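Local coordinates for tail spike protein gp49 (Pseudomonas phage LKA1, PDB 4RU4) that is a trimeric phage tailspike that probably cleaves the O-specific polysaccharide of Pseudomonas as a lyase during entry into the host cell, at residues L484-L489 and M510-L515; A490-G495 and F536-P541; G516-V521 and T590-W595; V560-A565 and F578-T583. All blocks are in the same frame, centred on the assembly; numbering follows the deposited sequence.

Contact 1 of 4, residues L484-L489 and M510-L515; sequences LIVENL and MRMPVL
I485 pairs with R511 and L484 with M510 as parallel beta bridges on the last turns of the pectin lyase-like parallel beta-helix. The CA atoms of I485 and R511 are 4.7 Å apart and the strand segments are 15° apart; strand 510-522 continues the parallel pairing before running on into the Ig-like domain.

The backbone supplies two bonds: R511 N to L484 O, and V486 N to R511 O at 3.0 Å with a nearly straight 176°. P513 then ends the ladder; having no N-H, it brings CD to 3.4 Å from V486 O.

The charged contact lies on the I485 and R511 face. R511 bends at chi3 (-49°), which turns NE, and NH1 reaches E487 OE1 at 2.8 Å in a salt bridge. The oxygen lies in the guanidinium plane, yet NH1 stands above the carboxylate plane. I485 CD1 packs over one guanidinium face, 3.7 Å from R511 CZ. E487 OE2 bonds to S457 and to a water, while R511 NH2 makes a salt bridge to the terminal carboxylate of V602 in its own chain and bonds to L489 O of the third subunit, so the pair belongs to a network that crosses the trimer interface.

The other face is apolar. L484 and M510 run side by side, and the bent chain of M512 brings its CE to 3.9 Å from V486 CG2.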
loop_
_atom_site.group_PDB
_atom_site.type_symbol
_atom_site.label_atom_id
_atom_site.label_comp_id
_atom_site.label_asym_id
_atom_site.label_seq_id
_atom_site.Cartn_x
_atom_site.Cartn_y
_atom_site.Cartn_z
ATOM N N LEU B 484 -15.311 -6.202 -21.661
ATOM C CA LEU B 484 -16.117 -5.198 -20.999
ATOM C C LEU B 484 -16.748 -5.911 -19.794
ATOM O O LEU B 484 -17.652 -6.726 -19.942
ATOM C CB LEU B 484 -17.155 -4.692 -22.001
ATOM C CG LEU B 484 -18.285 -3.766 -21.606
ATOM C CD1 LEU B 484 -17.784 -2.811 -20.564
ATOM C CD2 LEU B 484 -18.712 -3.010 -22.892
ATOM N N ILE B 485 -16.245 -5.613 -18.602
ATOM C CA ILE B 485 -16.543 -6.437 -17.423
ATOM C C ILE B 485 -17.064 -5.562 -16.290
ATOM O O ILE B 485 -16.440 -4.554 -15.943
ATOM C CB ILE B 485 -15.263 -7.193 -16.966
ATOM C CG1 ILE B 485 -14.931 -8.275 -17.987
ATOM C CG2 ILE B 485 -15.443 -7.805 -15.554
ATOM C CD1 ILE B 485 -13.504 -8.866 -17.845
ATOM N N VAL B 486 -18.235 -5.920 -15.771
ATOM C CA VAL B 486 -18.781 -5.362 -14.527
ATOM C C VAL B 486 -19.057 -6.525 -13.573
ATOM O O VAL B 486 -19.786 -7.425 -13.921
ATOM C CB VAL B 486 -20.107 -4.584 -14.793
ATOM C CG1 VAL B 486 -20.718 -4.086 -13.484
ATOM C CG2 VAL B 486 -19.845 -3.410 -15.712
ATOM N N GLU B 487 -18.487 -6.510 -12.363
ATOM C CA GLU B 487 -18.556 -7.678 -11.505
ATOM C C GLU B 487 -18.324 -7.335 -10.041
ATOM O O GLU B 487 -17.577 -6.406 -9.716
ATOM C CB GLU B 487 -17.503 -8.725 -11.921
ATOM C CG GLU B 487 -16.045 -8.187 -11.830
ATOM C CD GLU B 487 -14.989 -9.183 -12.305
ATOM O OE1 GLU B 487 -15.369 -10.236 -12.885
ATOM O OE2 GLU B 487 -13.772 -8.918 -12.089
ATOM N N ASN B 488 -18.956 -8.121 -9.177
ATOM C CA ASN B 488 -18.678 -8.105 -7.742
ATOM C C ASN B 488 -18.826 -6.713 -7.145
ATOM O O ASN B 488 -18.007 -6.293 -6.349
ATOM C CB ASN B 488 -17.288 -8.684 -7.441
ATOM C CG ASN B 488 -17.090 -10.069 -8.058
ATOM O OD1 ASN B 488 -17.983 -10.895 -8.025
ATOM N ND2 ASN B 488 -15.927 -10.303 -8.641
ATOM N N LEU B 489 -19.882 -6.001 -7.530
ATOM C CA LEU B 489 -20.122 -4.663 -6.968
ATOM C C LEU B 489 -21.102 -4.761 -5.818
ATOM O O LEU B 489 -22.064 -5.534 -5.878
ATOM C CB LEU B 489 -20.670 -3.721 -8.029
ATOM C CG LEU B 489 -19.771 -3.540 -9.243
ATOM C CD1 LEU B 489 -20.409 -2.535 -10.234
ATOM C CD2 LEU B 489 -18.367 -3.116 -8.795
ATOM N N MET B 510 -18.710 -9.383 -23.189
ATOM C CA MET B 510 -19.143 -8.811 -21.925
ATOM C C MET B 510 -19.232 -9.838 -20.828
ATOM O O MET B 510 -19.600 -10.978 -21.087
ATOM C CB MET B 510 -20.553 -8.230 -22.062
ATOM C CG MET B 510 -20.624 -6.985 -22.885
ATOM S SD MET B 510 -22.357 -6.509 -22.995
ATOM C CE MET B 510 -22.170 -5.069 -24.045
ATOM N N ARG B 511 -18.919 -9.408 -19.604
ATOM C CA ARG B 511 -19.304 -10.120 -18.392
ATOM C C ARG B 511 -20.153 -9.177 -17.531
ATOM O O ARG B 511 -19.723 -8.058 -17.242
ATOM C CB ARG B 511 -18.057 -10.603 -17.624
ATOM C CG ARG B 511 -18.363 -11.460 -16.422
ATOM C CD ARG B 511 -17.102 -11.789 -15.621
ATOM N NE ARG B 511 -16.043 -12.283 -16.456
ATOM C CZ ARG B 511 -14.744 -12.037 -16.275
ATOM N NH1 ARG B 511 -14.277 -11.342 -15.234
ATOM N NH2 ARG B 511 -13.901 -12.547 -17.142
ATOM N N MET B 512 -21.380 -9.596 -17.185
ATOM C CA MET B 512 -22.321 -8.768 -16.415
ATOM C C MET B 512 -22.877 -9.611 -15.269
ATOM O O MET B 512 -22.989 -10.839 -15.401
ATOM C CB MET B 512 -23.476 -8.243 -17.295
ATOM C CG MET B 512 -23.018 -7.314 -18.426
ATOM S SD MET B 512 -22.570 -5.695 -17.781
ATOM C CE MET B 512 -21.194 -5.255 -18.841
ATOM N N PRO B 513 -23.201 -8.966 -14.140
ATOM C CA PRO B 513 -23.504 -9.691 -12.895
ATOM C C PRO B 513 -24.751 -10.559 -13.022
ATOM O O PRO B 513 -25.616 -10.276 -13.859
ATOM C CB PRO B 513 -23.780 -8.566 -11.880
ATOM C CG PRO B 513 -23.149 -7.314 -12.473
ATOM C CD PRO B 513 -23.221 -7.497 -13.962
ATOM N N VAL B 514 -24.843 -11.571 -12.165
ATOM C CA VAL B 514 -25.976 -12.492 -12.127
ATOM C C VAL B 514 -27.093 -11.944 -11.234
ATOM O O VAL B 514 -26.835 -11.434 -10.144
ATOM C CB VAL B 514 -25.531 -13.884 -11.587
ATOM C CG1 VAL B 514 -26.685 -14.891 -11.610
ATOM C CG2 VAL B 514 -24.348 -14.390 -12.406
ATOM N N LEU B 515 -28.329 -12.061 -11.703
ATOM C CA LEU B 515 -29.492 -11.748 -10.891
ATOM C C LEU B 515 -30.368 -12.985 -10.959
ATOM O O LEU B 515 -30.299 -13.721 -11.933
ATOM C CB LEU B 515 -30.248 -10.552 -11.463
ATOM C CG LEU B 515 -29.492 -9.229 -11.321
ATOM C CD1 LEU B 515 -30.207 -8.110 -12.090
ATOM C CD2 LEU B 515 -29.354 -8.889 -9.829
HETATM O O HOH W 1 -11.966 -9.328 -14.083
#

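Contact 2 of 4, residues A490-G495 and F536-P541; sequences AGLPSG and FRYIYP
The Y538 ring has L492 CD1 over one face, 4.3 Å from the ring centroid and 22° off its normal, and CB of R537 over the opposite face. P493 O lies at the edge in the ring plane, 3.6 Å from Y538 CE1. The R537 guanidinium is flanked too: S494 N stands 3.6 Å above one face, and L492 O meets its edge in plane.

That edge contact is a hydrogen bond, R537 NH2 to L492 O at 2.9 Å and 163°, with the donor in the carbonyl plane. R537 has CG anti to its backbone N (chi1 -176°), and the chain stays extended out to NE. NE in turn donates to Y538 OH at 3.0 Å, a more bent bond, so two contacts fix how the guanidinium is rotated. The backbones also meet directly: G495 N donates to R537 O at 2.7 Å.

The two loops join the end of the pectin lyase-like beta-helix, at 490-495, to the Ig-like domain, at 536-541. Y538 OH also bonds to the C-terminal carboxylate of V602 of the second subunit, and R537 packs on E601 there. P493 O is buried without a partner in the model. Y538 OH, held by R537 NE and by V602 of the second subunit, is probably polarised, and its two bonds link the domain junction to the trimer interface.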
loop_
_atom_site.group_PDB
_atom_site.type_symbol
_atom_site.label_atom_id
_atom_site.label_comp_id
_atom_site.label_asym_id
_atom_site.label_seq_id
_atom_site.Cartn_x
_atom_site.Cartn_y
_atom_site.Cartn_z
ATOM N N ALA B 490 -20.848 -4.000 -4.758
ATOM C CA ALA B 490 -21.752 -3.973 -3.616
ATOM C C ALA B 490 -22.430 -2.598 -3.557
ATOM O O ALA B 490 -21.803 -1.590 -3.878
ATOM C CB ALA B 490 -20.974 -4.261 -2.309
ATOM N N GLY B 491 -23.717 -2.564 -3.203
ATOM C CA GLY B 491 -24.412 -1.320 -2.969
ATOM C C GLY B 491 -25.172 -0.687 -4.130
ATOM O O GLY B 491 -25.576 0.464 -4.030
ATOM N N LEU B 492 -25.347 -1.416 -5.235
ATOM C CA LEU B 492 -26.093 -0.887 -6.365
ATOM C C LEU B 492 -27.563 -0.896 -6.008
ATOM O O LEU B 492 -28.089 -1.919 -5.518
ATOM C CB LEU B 492 -25.892 -1.758 -7.610
ATOM C CG LEU B 492 -24.491 -1.768 -8.213
ATOM C CD1 LEU B 492 -24.419 -2.783 -9.370
ATOM C CD2 LEU B 492 -24.103 -0.345 -8.662
ATOM N N PRO B 493 -28.247 0.230 -6.239
ATOM C CA PRO B 493 -29.676 0.227 -5.951
ATOM C C PRO B 493 -30.478 -0.346 -7.125
ATOM O O PRO B 493 -29.976 -0.446 -8.255
ATOM C CB PRO B 493 -29.988 1.711 -5.743
ATOM C CG PRO B 493 -29.044 2.409 -6.619
ATOM C CD PRO B 493 -27.767 1.559 -6.654
ATOM N N SER B 494 -31.720 -0.739 -6.861
ATOM C CA SER B 494 -32.543 -1.309 -7.923
ATOM C C SER B 494 -32.877 -0.264 -8.999
ATOM O O SER B 494 -32.988 0.938 -8.723
ATOM C CB SER B 494 -33.821 -1.945 -7.351
ATOM O OG SER B 494 -34.685 -0.963 -6.811
ATOM N N GLY B 495 -33.004 -0.724 -10.234
ATOM C CA GLY B 495 -33.399 0.152 -11.327
ATOM C C GLY B 495 -32.260 0.702 -12.162
ATOM O O GLY B 495 -32.504 1.262 -13.235
ATOM N N PHE B 536 -35.862 -7.284 -13.997
ATOM C CA PHE B 536 -34.544 -7.420 -13.380
ATOM C C PHE B 536 -34.205 -6.202 -12.517
ATOM O O PHE B 536 -34.524 -5.054 -12.881
ATOM C CB PHE B 536 -33.455 -7.556 -14.442
ATOM C CG PHE B 536 -33.671 -8.693 -15.425
ATOM C CD1 PHE B 536 -34.210 -9.912 -15.018
ATOM C CD2 PHE B 536 -33.334 -8.526 -16.767
ATOM C CE1 PHE B 536 -34.386 -10.955 -15.940
ATOM C CE2 PHE B 536 -33.519 -9.550 -17.681
ATOM C CZ PHE B 536 -34.049 -10.768 -17.270
ATOM N N ARG B 537 -33.516 -6.458 -11.404
ATOM C CA ARG B 537 -33.055 -5.391 -10.531
ATOM C C ARG B 537 -32.171 -4.409 -11.294
ATOM O O ARG B 537 -32.218 -3.214 -11.030
ATOM C CB ARG B 537 -32.273 -5.967 -9.363
ATOM C CG ARG B 537 -31.815 -4.916 -8.322
ATOM C CD ARG B 537 -30.895 -5.587 -7.251
ATOM N NE ARG B 537 -30.347 -4.582 -6.329
ATOM C CZ ARG B 537 -31.003 -4.135 -5.265
ATOM N NH1 ARG B 537 -32.212 -4.619 -4.974
ATOM N NH2 ARG B 537 -30.455 -3.216 -4.490
ATOM N N TYR B 538 -31.342 -4.931 -12.209
ATOM C CA TYR B 538 -30.508 -4.105 -13.081
ATOM C C TYR B 538 -30.882 -4.338 -14.547
ATOM O O TYR B 538 -31.230 -5.446 -14.938
ATOM C CB TYR B 538 -29.012 -4.438 -12.897
ATOM C CG TYR B 538 -28.603 -4.514 -11.439
ATOM C CD1 TYR B 538 -29.060 -3.566 -10.523
ATOM C CD2 TYR B 538 -27.795 -5.537 -10.971
ATOM C CE1 TYR B 538 -28.718 -3.644 -9.174
ATOM C CE2 TYR B 538 -27.435 -5.623 -9.608
ATOM C CZ TYR B 538 -27.909 -4.675 -8.730
ATOM O OH TYR B 538 -27.578 -4.743 -7.399
ATOM N N ILE B 539 -30.759 -3.300 -15.364
ATOM C CA ILE B 539 -30.974 -3.447 -16.790
ATOM C C ILE B 539 -29.655 -3.833 -17.485
ATOM O O ILE B 539 -28.641 -3.149 -17.334
ATOM C CB ILE B 539 -31.518 -2.132 -17.389
ATOM C CG1 ILE B 539 -32.857 -1.770 -16.734
ATOM C CG2 ILE B 539 -31.647 -2.253 -18.909
ATOM C CD1 ILE B 539 -33.214 -0.318 -16.853
ATOM N N TYR B 540 -29.680 -4.923 -18.249
ATOM C CA TYR B 540 -28.506 -5.411 -18.976
ATOM C C TYR B 540 -28.303 -4.663 -20.307
ATOM O O TYR B 540 -29.235 -4.038 -20.815
ATOM C CB TYR B 540 -28.637 -6.928 -19.235
ATOM C CG TYR B 540 -28.555 -7.768 -17.981
ATOM C CD1 TYR B 540 -27.314 -8.167 -17.471
ATOM C CD2 TYR B 540 -29.720 -8.160 -17.298
ATOM C CE1 TYR B 540 -27.224 -8.925 -16.316
ATOM C CE2 TYR B 540 -29.651 -8.916 -16.122
ATOM C CZ TYR B 540 -28.386 -9.317 -15.647
ATOM O OH TYR B 540 -28.295 -10.074 -14.493
ATOM N N PRO B 541 -27.075 -4.708 -20.871
ATOM C CA PRO B 541 -26.861 -4.047 -22.170
ATOM C C PRO B 541 -27.599 -4.719 -23.318
ATOM O O PRO B 541 -27.830 -4.074 -24.333
ATOM C CB PRO B 541 -25.341 -4.147 -22.399
ATOM C CG PRO B 541 -24.744 -4.559 -21.072
ATOM C CD PRO B 541 -25.838 -5.276 -20.310
#

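Contact 3 of 4, residues G516-V521 and T590-W595; sequences GGRVQV and TNQLNW
With chi1 at 70°, W595 CG sits between its own backbone N and carbonyl carbon, and the indole lies across the facing glycines. G516 CA is 3.5 Å from the centroid of the six-membered ring and only 6° off its normal, a CH-pi contact; G517 N stands 3.4 Å above the same plane. Q592 bends at chi2 (-65°), which turns its CD toward Q520 and leaves OE1 on a water 2.7 Å away that also donates to R518 O.

Both residues sit on an antiparallel ladder of the Ig-like domain, with paired backbone bonds at G517-W595, V519-L593 and V521-N591. The V519 N to L593 O bond, 2.8 Å, is almost straight. V521 O accepts N591 N and, weakly, N591 ND2 at 3.4 Å.

The two faces differ. V519, L593 and W595 touch L575, V519 and V521 touch A532, and V521 CG1 is 3.9 Å from L593 CD1. On the other, R518 lies beside N594; R518 makes a salt bridge to D552, and N594 OD1 accepts from V546 N of the second subunit. The ladder thus divides a largely apolar face, N591 with its bond to K550 being the polar exception, from a polar one that meets the second subunit.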
loop_
_atom_site.group_PDB
_atom_site.type_symbol
_atom_site.label_atom_id
_atom_site.label_comp_id
_atom_site.label_asym_id
_atom_site.label_seq_id
_atom_site.Cartn_x
_atom_site.Cartn_y
_atom_site.Cartn_z
ATOM N N GLY B 516 -31.191 -13.211 -9.940
ATOM C CA GLY B 516 -32.022 -14.409 -9.920
ATOM C C GLY B 516 -32.937 -14.486 -8.719
ATOM O O GLY B 516 -32.862 -13.653 -7.824
ATOM N N GLY B 517 -33.824 -15.477 -8.700
ATOM C CA GLY B 517 -34.758 -15.595 -7.591
ATOM C C GLY B 517 -35.667 -16.790 -7.775
ATOM O O GLY B 517 -35.525 -17.557 -8.754
ATOM N N ARG B 518 -36.592 -16.957 -6.835
ATOM C CA ARG B 518 -37.558 -18.050 -6.862
ATOM C C ARG B 518 -38.947 -17.423 -6.914
ATOM O O ARG B 518 -39.338 -16.702 -5.995
ATOM C CB ARG B 518 -37.412 -18.953 -5.624
ATOM C CG ARG B 518 -36.029 -19.639 -5.513
ATOM C CD ARG B 518 -35.707 -20.122 -4.105
ATOM N NE ARG B 518 -36.734 -21.000 -3.540
ATOM C CZ ARG B 518 -36.698 -22.328 -3.576
ATOM N NH1 ARG B 518 -35.689 -22.955 -4.172
ATOM N NH2 ARG B 518 -37.679 -23.035 -3.018
ATOM N N VAL B 519 -39.675 -17.687 -8.000
ATOM C CA VAL B 519 -41.020 -17.142 -8.186
ATOM C C VAL B 519 -42.080 -18.244 -8.147
ATOM O O VAL B 519 -42.025 -19.203 -8.920
ATOM C CB VAL B 519 -41.118 -16.354 -9.517
ATOM C CG1 VAL B 519 -42.573 -15.908 -9.781
ATOM C CG2 VAL B 519 -40.165 -15.160 -9.496
ATOM N N GLN B 520 -43.033 -18.124 -7.229
ATOM C CA GLN B 520 -44.052 -19.150 -7.103
ATOM C C GLN B 520 -45.108 -18.987 -8.194
ATOM O O GLN B 520 -45.530 -17.863 -8.488
ATOM C CB GLN B 520 -44.709 -19.113 -5.727
ATOM C CG GLN B 520 -45.809 -20.132 -5.585
ATOM C CD GLN B 520 -46.314 -20.216 -4.180
ATOM O OE1 GLN B 520 -45.707 -20.860 -3.331
ATOM N NE2 GLN B 520 -47.412 -19.543 -3.913
ATOM N N VAL B 521 -45.516 -20.097 -8.813
ATOM C CA VAL B 521 -46.665 -20.095 -9.722
ATOM C C VAL B 521 -47.622 -21.223 -9.330
ATOM O O VAL B 521 -47.197 -22.258 -8.868
ATOM C CB VAL B 521 -46.276 -20.245 -11.220
ATOM C CG1 VAL B 521 -45.372 -19.086 -11.671
ATOM C CG2 VAL B 521 -45.600 -21.609 -11.503
ATOM N N THR B 590 -48.869 -25.400 -6.298
ATOM C CA THR B 590 -47.757 -24.472 -6.384
ATOM C C THR B 590 -46.518 -25.120 -6.996
ATOM O O THR B 590 -46.337 -26.322 -6.916
ATOM C CB THR B 590 -47.388 -23.943 -5.004
ATOM O OG1 THR B 590 -47.052 -25.051 -4.158
ATOM C CG2 THR B 590 -48.595 -23.198 -4.409
ATOM N N ASN B 591 -45.692 -24.290 -7.620
ATOM C CA ASN B 591 -44.411 -24.678 -8.181
ATOM C C ASN B 591 -43.494 -23.486 -7.973
ATOM O O ASN B 591 -43.958 -22.342 -8.002
ATOM C CB ASN B 591 -44.520 -24.927 -9.687
ATOM C CG ASN B 591 -45.622 -25.908 -10.047
ATOM O OD1 ASN B 591 -45.358 -27.073 -10.366
ATOM N ND2 ASN B 591 -46.872 -25.436 -10.003
ATOM N N GLN B 592 -42.201 -23.726 -7.776
ATOM C CA GLN B 592 -41.243 -22.627 -7.680
ATOM C C GLN B 592 -40.430 -22.544 -8.970
ATOM O O GLN B 592 -39.693 -23.486 -9.297
ATOM C CB GLN B 592 -40.291 -22.838 -6.486
ATOM C CG GLN B 592 -40.960 -22.864 -5.125
ATOM C CD GLN B 592 -41.591 -21.523 -4.748
ATOM O OE1 GLN B 592 -41.237 -20.492 -5.287
ATOM N NE2 GLN B 592 -42.525 -21.548 -3.832
ATOM N N LEU B 593 -40.571 -21.441 -9.703
ATOM C CA LEU B 593 -39.748 -21.190 -10.875
ATOM C C LEU B 593 -38.460 -20.467 -10.439
ATOM O O LEU B 593 -38.496 -19.310 -10.021
ATOM C CB LEU B 593 -40.523 -20.397 -11.949
ATOM C CG LEU B 593 -41.790 -21.118 -12.453
ATOM C CD1 LEU B 593 -42.366 -20.421 -13.709
ATOM C CD2 LEU B 593 -41.488 -22.594 -12.735
ATOM N N ASN B 594 -37.348 -21.192 -10.474
ATOM C CA ASN B 594 -36.034 -20.675 -10.081
ATOM C C ASN B 594 -35.362 -20.089 -11.322
ATOM O O ASN B 594 -35.020 -20.825 -12.262
ATOM C CB ASN B 594 -35.142 -21.817 -9.573
ATOM C CG ASN B 594 -35.579 -22.383 -8.223
ATOM O OD1 ASN B 594 -34.765 -22.489 -7.310
ATOM N ND2 ASN B 594 -36.865 -22.757 -8.095
ATOM N N TRP B 595 -35.188 -18.775 -11.356
ATOM C CA TRP B 595 -34.706 -18.130 -12.582
ATOM C C TRP B 595 -33.420 -17.409 -12.280
ATOM O O TRP B 595 -33.161 -17.015 -11.122
ATOM C CB TRP B 595 -35.756 -17.128 -13.115
ATOM C CG TRP B 595 -35.871 -15.908 -12.217
ATOM C CD1 TRP B 595 -36.684 -15.781 -11.130
ATOM C CD2 TRP B 595 -35.132 -14.679 -12.315
ATOM N NE1 TRP B 595 -36.507 -14.548 -10.537
ATOM C CE2 TRP B 595 -35.555 -13.852 -11.240
ATOM C CE3 TRP B 595 -34.143 -14.204 -13.190
ATOM C CZ2 TRP B 595 -35.044 -12.563 -11.029
ATOM C CZ3 TRP B 595 -33.624 -12.926 -12.984
ATOM C CH2 TRP B 595 -34.081 -12.116 -11.898
HETATM O O HOH W 2 -40.804 -18.095 -4.053
#

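Contact 4 of 4, residues V560-A565 and F578-T583; sequences VGVAIA and FTDDGT
V562 and F578 form an antiparallel hydrogen-bonded pair at the open end of a beta-hairpin in the Ig-like domain, where strand 572-578 runs out into a loop. V562 N donates to F578 O at 2.7 Å and F578 N returns a bond to V562 O at 3.1 Å. G561, whose positive phi of 93° suits a residue without a side chain, adds a CA-H...O contact to F578 O at 3.5 Å.

Side chains extend the join. I564 has CG1 between its backbone N and carbonyl carbon (chi1 63°), and CD1 touches F578 CE1 at 3.6 Å, the two side chains crossing at about a right angle. V562 CG2 rests on D580 CB, 3.9 Å away.

Past the pair, the loop holds its own shape. D581 OD1 accepts T583 N at 3.1 Å, an Asx turn, and also T583 OG1, both reaching it from the same face of the carboxylate; T579 OG1 donates to T583 O at 2.7 Å. D580 turns its carboxylate into the subunit interface: OD1 takes G561 N and OD2 takes D580 N, both of the third subunit.

Within the chain, I564 continues the hairpin by backbone bonding to G576 on strand 572-578, while F578 packs on S529 and T531 of strand 529-535, the third strand of this antiparallel sheet.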
loop_
_atom_site.group_PDB
_atom_site.type_symbol
_atom_site.label_atom_id
_atom_site.label_comp_id
_atom_site.label_asym_id
_atom_site.label_seq_id
_atom_site.Cartn_x
_atom_site.Cartn_y
_atom_site.Cartn_z
ATOM N N VAL B 560 -45.466 -32.552 -15.302
ATOM C CA VAL B 560 -44.425 -31.793 -14.605
ATOM C C VAL B 560 -44.422 -30.338 -15.077
ATOM O O VAL B 560 -44.401 -29.409 -14.275
ATOM C CB VAL B 560 -43.033 -32.367 -14.882
ATOM C CG1 VAL B 560 -41.982 -31.579 -14.083
ATOM C CG2 VAL B 560 -42.992 -33.816 -14.497
ATOM N N GLY B 561 -44.445 -30.162 -16.393
ATOM C CA GLY B 561 -44.326 -28.858 -16.992
ATOM C C GLY B 561 -42.888 -28.517 -17.334
ATOM O O GLY B 561 -41.948 -28.900 -16.626
ATOM N N VAL B 562 -42.725 -27.785 -18.431
ATOM C CA VAL B 562 -41.423 -27.370 -18.922
ATOM C C VAL B 562 -41.245 -25.888 -18.637
ATOM O O VAL B 562 -42.006 -25.052 -19.128
ATOM C CB VAL B 562 -41.309 -27.647 -20.460
ATOM C CG1 VAL B 562 -39.936 -27.246 -20.994
ATOM C CG2 VAL B 562 -41.594 -29.128 -20.757
ATOM N N ALA B 563 -40.237 -25.571 -17.830
ATOM C CA ALA B 563 -39.923 -24.214 -17.435
ATOM C C ALA B 563 -39.145 -23.513 -18.545
ATOM O O ALA B 563 -38.114 -24.020 -18.991
ATOM C CB ALA B 563 -39.070 -24.232 -16.135
ATOM N N ILE B 564 -39.633 -22.340 -18.954
ATOM C CA ILE B 564 -39.011 -21.520 -19.998
ATOM C C ILE B 564 -39.123 -20.054 -19.612
ATOM O O ILE B 564 -39.641 -19.724 -18.549
ATOM C CB ILE B 564 -39.701 -21.715 -21.363
ATOM C CG1 ILE B 564 -41.165 -21.252 -21.278
ATOM C CG2 ILE B 564 -39.617 -23.204 -21.811
ATOM C CD1 ILE B 564 -41.937 -21.271 -22.644
ATOM N N ALA B 565 -38.608 -19.175 -20.461
ATOM C CA ALA B 565 -38.896 -17.749 -20.333
ATOM C C ALA B 565 -39.282 -17.240 -21.723
ATOM O O ALA B 565 -38.543 -17.428 -22.686
ATOM C CB ALA B 565 -37.688 -17.001 -19.833
ATOM N N PHE B 578 -45.037 -24.816 -18.865
ATOM C CA PHE B 578 -45.934 -25.221 -19.970
ATOM C C PHE B 578 -45.891 -26.741 -20.081
ATOM O O PHE B 578 -44.807 -27.320 -20.127
ATOM C CB PHE B 578 -45.438 -24.665 -21.320
ATOM C CG PHE B 578 -45.694 -23.196 -21.540
ATOM C CD1 PHE B 578 -44.979 -22.234 -20.846
ATOM C CD2 PHE B 578 -46.631 -22.784 -22.494
ATOM C CE1 PHE B 578 -45.190 -20.870 -21.072
ATOM C CE2 PHE B 578 -46.858 -21.437 -22.721
ATOM C CZ PHE B 578 -46.139 -20.469 -22.000
ATOM N N THR B 579 -47.037 -27.413 -20.142
ATOM C CA THR B 579 -46.983 -28.868 -20.324
ATOM C C THR B 579 -46.379 -29.079 -21.714
ATOM O O THR B 579 -46.628 -28.262 -22.625
ATOM C CB THR B 579 -48.370 -29.533 -20.218
ATOM O OG1 THR B 579 -49.209 -29.120 -21.314
ATOM C CG2 THR B 579 -49.041 -29.170 -18.880
ATOM N N ASP B 580 -45.555 -30.112 -21.898
ATOM C CA ASP B 580 -44.840 -30.186 -23.185
ATOM C C ASP B 580 -45.830 -30.363 -24.350
ATOM O O ASP B 580 -45.648 -29.778 -25.427
ATOM C CB ASP B 580 -43.795 -31.305 -23.199
ATOM C CG ASP B 580 -42.826 -31.190 -24.379
ATOM O OD1 ASP B 580 -42.395 -30.050 -24.737
ATOM O OD2 ASP B 580 -42.493 -32.247 -24.955
ATOM N N ASP B 581 -46.892 -31.138 -24.108
ATOM C CA ASP B 581 -47.821 -31.501 -25.177
ATOM C C ASP B 581 -49.099 -30.657 -25.267
ATOM O O ASP B 581 -49.964 -30.919 -26.113
ATOM C CB ASP B 581 -48.128 -33.020 -25.151
ATOM C CG ASP B 581 -49.025 -33.426 -23.989
ATOM O OD1 ASP B 581 -49.348 -32.588 -23.121
ATOM O OD2 ASP B 581 -49.386 -34.610 -23.930
ATOM N N GLY B 582 -49.226 -29.666 -24.387
ATOM C CA GLY B 582 -50.347 -28.730 -24.441
ATOM C C GLY B 582 -51.625 -29.241 -23.810
ATOM O O GLY B 582 -52.693 -28.612 -23.897
ATOM N N THR B 583 -51.535 -30.411 -23.184
ATOM C CA THR B 583 -52.614 -30.906 -22.339
ATOM C C THR B 583 -52.765 -29.998 -21.111
ATOM O O THR B 583 -51.768 -29.578 -20.528
ATOM C CB THR B 583 -52.323 -32.357 -21.888
ATOM O OG1 THR B 583 -52.199 -33.206 -23.041
ATOM C CG2 THR B 583 -53.444 -32.880 -20.999
#

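Overall arrangement
Contacts 1 and 3 share strand 510-522: it leaves the beta-helix in parallel pairing and enters the Ig-like domain in antiparallel pairing, L515 O lying against W595. Contact 2 joins the same two domains through loops, its Y540 OH probably bonding to P513 O of contact 1 and its F536 packing on W595 of contact 3. Contact 4 lies within the chain loop that contact 3 closes, about 15 Å away between centres. Contacts 1 and 4 are buried; contacts 2 and 3 are partly exposed. Contact 1 combines an apolar face with a salt bridge, contact 2 arginine, carbonyls and a CH-pi contact; contact 3 relies on a backbone ladder, contact 4 on one bridged pair and an isoleucine-phenylalanine contact. All four reach neighbouring subunits.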